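Local coordinates for oligopeptide-binding protein AppA (Bacillus subtilis, PDB 1XOC), which binds oligopeptides for an ABC permease that can replace the Opp system in sporulation and genetic competence, at residues A[46-49]-A[50-53]. Residues are numbered along the deposited sequence; the frame is centred on the assembly and turned at random.
With ZN (zinc ion), chain O.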
loop_
_atom_site.group_PDB
_atom_site.type_symbol
_atom_site.label_atom_id
_atom_site.label_comp_id
_atom_site.label_asym_id
_atom_site.label_seq_id
_atom_site.Cartn_x
_atom_site.Cartn_y
_atom_site.Cartn_z
ATOM N N THR A 46 -4.508 -4.535 5.467
ATOM C CA THR A 46 -5.145 -5.025 4.258
ATOM C C THR A 46 -4.955 -6.556 4.111
ATOM O O THR A 46 -5.852 -7.270 3.642
ATOM C CB THR A 46 -4.663 -4.261 3.018
ATOM O OG1 THR A 46 -4.989 -2.874 3.163
ATOM C CG2 THR A 46 -5.335 -4.730 1.740
ATOM N N ASP A 47 -3.789 -7.072 4.487
ATOM C CA ASP A 47 -3.560 -8.525 4.453
ATOM C C ASP A 47 -4.625 -9.289 5.249
ATOM O O ASP A 47 -5.116 -10.348 4.793
ATOM C CB ASP A 47 -2.196 -8.908 5.041
ATOM C CG ASP A 47 -1.025 -8.635 4.116
ATOM O OD1 ASP A 47 -1.193 -8.528 2.866
ATOM O OD2 ASP A 47 0.085 -8.603 4.705
ATOM N N ILE A 48 -4.952 -8.805 6.439
ATOM C CA ILE A 48 -5.923 -9.510 7.265
ATOM C C ILE A 48 -7.350 -9.331 6.677
ATOM O O ILE A 48 -8.143 -10.289 6.634
ATOM C CB ILE A 48 -5.828 -9.030 8.688
ATOM C CG1 ILE A 48 -4.405 -9.205 9.200
ATOM C CG2 ILE A 48 -6.843 -9.776 9.564
ATOM C CD1 ILE A 48 -3.948 -10.599 9.336
ATOM N N GLU A 49 -7.679 -8.103 6.254
ATOM C CA GLU A 49 -8.973 -7.821 5.642
ATOM C C GLU A 49 -9.298 -8.756 4.476
ATOM O O GLU A 49 -10.422 -9.228 4.336
ATOM C CB GLU A 49 -8.986 -6.367 5.127
ATOM C CG GLU A 49 -9.008 -5.335 6.237
ATOM C CD GLU A 49 -8.713 -3.929 5.749
ATOM O OE1 GLU A 49 -8.540 -3.730 4.538
ATOM O OE2 GLU A 49 -8.653 -2.990 6.578
ATOM N N ASN A 50 -8.291 -9.046 3.673
ATOM C CA ASN A 50 -8.510 -9.909 2.500
ATOM C C ASN A 50 -8.753 -11.372 2.863
ATOM O O ASN A 50 -9.224 -12.143 2.010
ATOM C CB ASN A 50 -7.405 -9.721 1.463
ATOM C CG ASN A 50 -7.650 -8.480 0.628
ATOM O OD1 ASN A 50 -7.422 -7.352 1.067
ATOM N ND2 ASN A 50 -8.209 -8.680 -0.534
ATOM N N MET A 51 -8.442 -11.773 4.096
ATOM C CA MET A 51 -8.782 -13.108 4.606
ATOM C C MET A 51 -10.121 -13.124 5.300
ATOM O O MET A 51 -10.836 -14.115 5.250
ATOM C CB MET A 51 -7.688 -13.643 5.543
ATOM C CG MET A 51 -6.452 -14.027 4.772
ATOM S SD MET A 51 -5.143 -14.815 5.735
ATOM C CE MET A 51 -4.566 -13.418 6.673
ATOM N N LEU A 52 -10.445 -12.043 6.022
ATOM C CA LEU A 52 -11.721 -11.981 6.785
ATOM C C LEU A 52 -12.983 -11.685 5.982
ATOM O O LEU A 52 -14.070 -12.101 6.390
ATOM C CB LEU A 52 -11.651 -10.909 7.891
ATOM C CG LEU A 52 -10.675 -11.107 9.041
ATOM C CD1 LEU A 52 -10.528 -9.890 9.891
ATOM C CD2 LEU A 52 -11.147 -12.282 9.825
ATOM N N TYR A 53 -12.858 -10.879 4.911
ATOM C CA TYR A 53 -13.996 -10.293 4.226
ATOM C C TYR A 53 -14.059 -10.769 2.807
ATOM O O TYR A 53 -13.092 -11.342 2.289
ATOM C CB TYR A 53 -13.882 -8.758 4.244
ATOM C CG TYR A 53 -13.853 -8.196 5.631
ATOM C CD1 TYR A 53 -14.970 -8.302 6.451
ATOM C CD2 TYR A 53 -12.749 -7.526 6.086
ATOM C CE1 TYR A 53 -14.966 -7.808 7.741
ATOM C CE2 TYR A 53 -12.735 -7.024 7.362
ATOM C CZ TYR A 53 -13.838 -7.160 8.162
ATOM O OH TYR A 53 -13.785 -6.610 9.448
HETATM ZN ZN ZN O . 1.859 -8.551 3.220
HETATM O O HOH W 1 4.091 -9.515 3.276
HETATM O O HOH W 2 2.356 -10.633 4.230
HETATM O O HOH W 3 2.040 -6.383 3.563
#
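Thr46 O accepts the backbone N-H of Asn50 at 3.0 Å at the C-terminal end of helix 43-52 of this peptide-binding protein of the solute-binding protein 5 family. The i to i+4 pattern repeats from Glu49 O to Tyr53 N, and Tyr53 is the residue at which the chain leaves helical geometry. Ile48 O is shared by an i+4 donor, Leu52 N, and an i+3 donor, Met51 N, as often happens where a helix ends: the C=O...N angle to Leu52 N is 164°, while Met51 N, 3.0 Å from Ile48 O, lies about 60° out of the carbonyl plane. Asp47, an acid suited to cations, gives OD2 to a zinc ion at 2.3 Å, with three waters on the metal; the same OD2 bonds to Tyr219 OH, while OD1 forms a salt bridge with Arg508 NH2. Buried Glu49 is satisfied at OE2 by Ser40 OG and Asn36 N, Thr46 OG1 bonds to Asp42 O, and Tyr53 OH reaches Phe35 O. Ile48, Met51 and Leu52 pack on the sheet with strands 188-194, 198-203 and 216-221. Branched Ile48 serves two neighbours here: CG2, anti to the backbone N, meets Leu52 CD1 at 3.7 Å, and CD1 meets Met51 CE, brought round by the bend at chi3 (-72°). Asn50, partly exposed, suits a border where a short polar side chain can lie alongside Thr46; an alanine here would probably keep the backbone bond but leave the Thr46 methyl without the amide group beside it. At the C-terminal end the flat Tyr53 ring lies against its own neighbour, with Leu52 CB 3.9 Å above the plane, over the ring centre.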